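Long-range contact in putative ABC transporter subunit, substrate-binding component (Rhodopseudomonas palustris, PDB 4EVQ), which probably serves as the substrate-binding component of an ABC transporter, capturing 4-hydroxybenzoate and related aromatic acids for uptake: residues 65-79 and 91-105. Numbering follows the deposited sequence.
With PHB (p-hydroxybenzoic acid), chain H; SO4 (sulfate ion), chain C.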
# COMPACT_ATOMS: atom_id res chain seq x y z
N SER A 65 -14.58 -0.09 -2.73
CA SER A 65 -14.10 0.29 -1.41
C SER A 65 -15.21 0.33 -0.37
O SER A 65 -15.22 1.20 0.51
CB SER A 65 -13.30 1.57 -1.43
OG SER A 65 -12.20 1.41 -2.32
N ALA A 66 -16.10 -0.68 -0.41
CA ALA A 66 -17.31 -0.71 0.43
C ALA A 66 -17.32 -1.93 1.34
O ALA A 66 -17.69 -3.05 0.93
CB ALA A 66 -18.53 -0.74 -0.44
N PRO A 67 -16.90 -1.74 2.59
CA PRO A 67 -16.85 -2.90 3.48
C PRO A 67 -18.16 -3.71 3.60
O PRO A 67 -18.08 -4.92 3.73
CB PRO A 67 -16.36 -2.31 4.81
CG PRO A 67 -15.55 -1.12 4.40
CD PRO A 67 -16.25 -0.55 3.18
N PRO A 68 -19.33 -3.08 3.48
CA PRO A 68 -20.56 -3.86 3.59
C PRO A 68 -20.73 -4.90 2.49
O PRO A 68 -21.55 -5.83 2.69
CB PRO A 68 -21.65 -2.78 3.50
CG PRO A 68 -21.01 -1.60 4.06
CD PRO A 68 -19.62 -1.63 3.48
N LYS A 69 -20.02 -4.75 1.37
CA LYS A 69 -20.12 -5.73 0.28
C LYS A 69 -19.02 -6.76 0.29
O LYS A 69 -19.01 -7.67 -0.55
CB LYS A 69 -20.13 -5.01 -1.06
CG LYS A 69 -21.31 -4.03 -1.17
CD LYS A 69 -21.45 -3.51 -2.57
CE LYS A 69 -22.81 -2.86 -2.78
NZ LYS A 69 -22.99 -2.34 -4.17
N ALA A 70 -18.03 -6.60 1.17
CA ALA A 70 -16.82 -7.38 1.10
C ALA A 70 -17.07 -8.86 1.27
O ALA A 70 -16.50 -9.66 0.54
CB ALA A 70 -15.81 -6.89 2.15
N THR A 71 -17.92 -9.25 2.22
CA THR A 71 -18.17 -10.69 2.42
C THR A 71 -18.80 -11.34 1.20
O THR A 71 -18.38 -12.40 0.75
CB THR A 71 -19.06 -10.89 3.63
OG1 THR A 71 -18.29 -10.50 4.78
CG2 THR A 71 -19.53 -12.35 3.80
N GLU A 72 -19.79 -10.68 0.63
CA GLU A 72 -20.51 -11.28 -0.49
C GLU A 72 -19.64 -11.33 -1.75
O GLU A 72 -19.68 -12.30 -2.50
CB GLU A 72 -21.83 -10.53 -0.73
CG GLU A 72 -21.65 -9.13 -1.28
CD GLU A 72 -22.89 -8.25 -1.22
OE1 GLU A 72 -23.25 -7.76 -0.12
OE2 GLU A 72 -23.48 -7.98 -2.30
N LEU A 73 -18.81 -10.32 -1.97
CA LEU A 73 -17.92 -10.32 -3.13
C LEU A 73 -16.79 -11.33 -3.00
O LEU A 73 -16.47 -12.03 -3.97
CB LEU A 73 -17.40 -8.91 -3.41
CG LEU A 73 -18.51 -7.92 -3.79
CD1 LEU A 73 -17.90 -6.57 -3.95
CD2 LEU A 73 -19.25 -8.36 -5.07
N THR A 74 -16.24 -11.46 -1.80
CA THR A 74 -15.22 -12.48 -1.56
C THR A 74 -15.78 -13.88 -1.74
O THR A 74 -15.17 -14.73 -2.38
CB THR A 74 -14.64 -12.33 -0.16
OG1 THR A 74 -14.09 -11.02 -0.01
CG2 THR A 74 -13.52 -13.31 0.08
N THR A 75 -16.99 -14.11 -1.23
CA THR A 75 -17.65 -15.39 -1.42
C THR A 75 -17.90 -15.67 -2.90
O THR A 75 -17.66 -16.81 -3.34
CB THR A 75 -18.93 -15.43 -0.60
OG1 THR A 75 -18.58 -15.30 0.79
CG2 THR A 75 -19.67 -16.76 -0.81
N LYS A 76 -18.37 -14.68 -3.66
CA LYS A 76 -18.54 -14.85 -5.13
C LYS A 76 -17.23 -15.33 -5.77
O LYS A 76 -17.21 -16.26 -6.56
CB LYS A 76 -19.01 -13.55 -5.82
CG LYS A 76 -18.87 -13.52 -7.39
CD LYS A 76 -19.23 -12.11 -8.01
CE LYS A 76 -19.06 -12.10 -9.51
NZ LYS A 76 -20.00 -13.03 -10.27
N LEU A 77 -16.12 -14.72 -5.41
CA LEU A 77 -14.85 -15.04 -6.04
C LEU A 77 -14.38 -16.44 -5.67
O LEU A 77 -13.91 -17.17 -6.53
CB LEU A 77 -13.75 -14.06 -5.64
CG LEU A 77 -13.67 -12.85 -6.51
CD1 LEU A 77 -12.60 -11.93 -5.97
CD2 LEU A 77 -13.38 -13.21 -7.95
N ILE A 78 -14.49 -16.80 -4.39
CA ILE A 78 -14.00 -18.09 -3.95
C ILE A 78 -14.94 -19.21 -4.37
O ILE A 78 -14.48 -20.24 -4.85
CB ILE A 78 -13.77 -18.11 -2.40
CG1 ILE A 78 -12.68 -17.10 -2.00
CG2 ILE A 78 -13.44 -19.54 -1.88
CD1 ILE A 78 -12.54 -16.95 -0.47
N GLN A 79 -16.24 -19.02 -4.18
CA GLN A 79 -17.21 -20.09 -4.40
C GLN A 79 -17.75 -20.06 -5.84
O GLN A 79 -17.55 -21.01 -6.58
CB GLN A 79 -18.36 -20.01 -3.40
CG GLN A 79 -17.95 -19.63 -1.98
CD GLN A 79 -17.55 -20.77 -1.09
OE1 GLN A 79 -16.58 -21.50 -1.34
NE2 GLN A 79 -18.27 -20.91 0.02
N HIS A 91 -8.60 -1.03 0.19
CA HIS A 91 -9.18 -0.44 1.42
C HIS A 91 -9.12 -1.44 2.58
O HIS A 91 -9.55 -2.57 2.43
CB HIS A 91 -10.63 -0.04 1.07
CG HIS A 91 -11.38 0.66 2.16
ND1 HIS A 91 -11.84 0.03 3.30
CD2 HIS A 91 -11.89 1.91 2.21
CE1 HIS A 91 -12.56 0.87 4.02
NE2 HIS A 91 -12.59 2.03 3.39
N SER A 92 -8.55 -1.01 3.69
CA SER A 92 -8.32 -1.90 4.82
C SER A 92 -9.57 -2.51 5.39
O SER A 92 -9.53 -3.63 5.87
CB SER A 92 -7.60 -1.17 5.94
OG SER A 92 -6.21 -1.09 5.74
N GLY A 93 -10.67 -1.78 5.40
CA GLY A 93 -11.91 -2.36 5.91
C GLY A 93 -12.43 -3.49 5.01
O GLY A 93 -12.87 -4.52 5.53
N VAL A 94 -12.38 -3.31 3.69
CA VAL A 94 -12.75 -4.42 2.80
C VAL A 94 -11.78 -5.57 2.98
O VAL A 94 -12.20 -6.73 3.06
CB VAL A 94 -12.72 -3.95 1.32
CG1 VAL A 94 -13.06 -5.08 0.33
CG2 VAL A 94 -13.63 -2.78 1.11
N ALA A 95 -10.49 -5.28 3.02
CA ALA A 95 -9.49 -6.33 3.10
C ALA A 95 -9.60 -7.17 4.35
O ALA A 95 -9.39 -8.40 4.28
CB ALA A 95 -8.11 -5.75 3.00
N MSE A 96 -9.93 -6.58 5.48
CA MSE A 96 -10.00 -7.40 6.69
C MSE A 96 -11.19 -8.37 6.62
O MSE A 96 -11.12 -9.52 7.10
CB MSE A 96 -10.01 -6.54 7.96
CG MSE A 96 -11.22 -5.71 8.15
SE MSE A 96 -11.02 -4.70 9.81
CE MSE A 96 -9.63 -3.47 9.31
N ALA A 97 -12.27 -7.97 5.98
CA ALA A 97 -13.40 -8.87 5.80
C ALA A 97 -13.06 -9.95 4.80
O ALA A 97 -13.48 -11.12 4.96
CB ALA A 97 -14.60 -8.04 5.33
N MSE A 98 -12.31 -9.60 3.77
CA MSE A 98 -11.89 -10.58 2.76
C MSE A 98 -10.98 -11.60 3.38
O MSE A 98 -11.17 -12.81 3.17
CB MSE A 98 -11.16 -9.85 1.61
CG MSE A 98 -10.79 -10.71 0.45
SE MSE A 98 -9.34 -10.00 -0.64
CE MSE A 98 -7.92 -10.53 0.55
N VAL A 99 -9.98 -11.18 4.12
CA VAL A 99 -9.02 -12.10 4.72
C VAL A 99 -9.69 -12.97 5.77
O VAL A 99 -9.32 -14.14 5.89
CB VAL A 99 -7.85 -11.31 5.34
CG1 VAL A 99 -6.99 -12.22 6.23
CG2 VAL A 99 -7.03 -10.70 4.27
N LYS A 100 -10.71 -12.48 6.46
CA LYS A 100 -11.39 -13.29 7.45
C LYS A 100 -11.95 -14.55 6.79
O LYS A 100 -11.91 -15.64 7.37
CB LYS A 100 -12.51 -12.50 8.14
CG LYS A 100 -13.24 -13.26 9.19
CD LYS A 100 -14.22 -12.34 9.96
CE LYS A 100 -14.95 -13.13 11.08
NZ LYS A 100 -15.81 -12.23 11.89
N ILE A 101 -12.53 -14.44 5.61
CA ILE A 101 -13.02 -15.60 4.86
C ILE A 101 -11.89 -16.39 4.25
O ILE A 101 -11.86 -17.61 4.33
CB ILE A 101 -13.93 -15.08 3.72
CG1 ILE A 101 -15.16 -14.40 4.31
CG2 ILE A 101 -14.32 -16.19 2.77
CD1 ILE A 101 -15.91 -13.58 3.37
N ALA A 102 -10.96 -15.73 3.59
CA ALA A 102 -9.92 -16.42 2.89
C ALA A 102 -9.06 -17.26 3.81
O ALA A 102 -8.66 -18.37 3.43
CB ALA A 102 -9.06 -15.43 2.08
N ARG A 103 -8.79 -16.79 5.03
CA ARG A 103 -7.95 -17.54 5.95
C ARG A 103 -8.62 -18.86 6.37
O ARG A 103 -7.92 -19.82 6.66
CB ARG A 103 -7.58 -16.69 7.14
CG ARG A 103 -8.69 -16.39 8.04
CD ARG A 103 -8.26 -15.39 9.12
NE ARG A 103 -7.08 -15.83 9.87
CZ ARG A 103 -7.09 -16.71 10.88
NH1 ARG A 103 -5.96 -17.01 11.50
NH2 ARG A 103 -8.22 -17.31 11.28
N GLU A 104 -9.94 -18.93 6.34
CA GLU A 104 -10.62 -20.17 6.72
C GLU A 104 -10.69 -21.07 5.52
O GLU A 104 -10.76 -22.29 5.69
CB GLU A 104 -12.00 -19.85 7.21
CG GLU A 104 -12.01 -19.08 8.54
CD GLU A 104 -11.53 -19.85 9.76
OE1 GLU A 104 -11.13 -21.02 9.63
OE2 GLU A 104 -11.64 -19.30 10.88
N ASP A 105 -10.73 -20.53 4.32
CA ASP A 105 -10.89 -21.34 3.12
C ASP A 105 -9.59 -22.03 2.70
O ASP A 105 -9.61 -23.18 2.26
CB ASP A 105 -11.39 -20.45 1.98
CG ASP A 105 -11.53 -21.21 0.71
OD1 ASP A 105 -12.58 -21.87 0.54
OD2 ASP A 105 -10.60 -21.20 -0.10
C1' PHB H . -5.86 1.20 3.15
O1' PHB H . -7.09 1.37 3.31
O2' PHB H . -5.20 0.26 3.74
C1 PHB H . -5.07 2.06 2.24
C2 PHB H . -5.71 2.73 1.20
C3 PHB H . -4.98 3.56 0.36
C4 PHB H . -3.65 3.72 0.57
C5 PHB H . -2.98 3.05 1.58
C6 PHB H . -3.71 2.24 2.40
O4 PHB H . -2.92 4.52 -0.23
S SO4 C . -19.27 -13.19 -14.28
O1 SO4 C . -19.27 -12.04 -15.20
O2 SO4 C . -20.25 -14.24 -14.58
O3 SO4 C . -17.96 -13.76 -13.99
O4 SO4 C . -19.73 -12.54 -13.06
O HOH W 1 -10.67 -1.10 -1.99
O HOH W 2 -15.92 -11.44 6.25
O HOH W 3 -13.69 -23.36 -1.26
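The imidazole of His91 receives the carbonyl oxygen of Ser65 over one face, 3.8 Å above the ring plane and displaced toward its rim, while Gly93 CA lies in plane at its edge. Pro67 CG approaches the same ring obliquely, 3.6 Å from His91 CE1. From elsewhere in the chain, Tyr161 stacks with this ring and Phe190 meets it edge-to-face. His91 suits the N-cap of helix 92-105 because its ring can accept: with CG anti to the backbone N (chi1 -177°) the ring turns back to the helix start, and ND1 takes weak bonds from Gly93 N and Val94 N. Gly93, with no side chain, lets the Pro67 ring lie against its backbone. Beyond it, Val94 CG2 packs against the backbone nitrogens of Ala66 and Pro67, and two small residues, Ala70 and Ala97, meet methyl to methyl at 3.6 Å. These are neighbouring helices of a periplasmic binding protein lobe, running in the same general sense at 33° on one side of its sheet, with strand 85-88 between them in sequence. The N-terminal end of helix 92-105 faces the ligand: Ser92 N and Ser92 OG bind the two carboxylate oxygens of 4-hydroxybenzoate. Farther along, Ile101 is a knob among Thr71, Thr74, Thr75 and Ile78, its CD1 reaching 3.8 Å from Thr71 CG2. Thr74 suits a buried helix face because OG1 donates to Ala70 O at 2.8 Å, leaving its methyl for Met98, here selenomethionine, and Ile101. Replacing Thr74 by an alanine removes both branches and is likely to open a gap beside Met98 CG, which OG1 touches at 3.3 Å, and Ile101. Near the solvent, one water joins Thr71 OG1 to Ala97 O, bridging the helices where no direct hydrogen bond does.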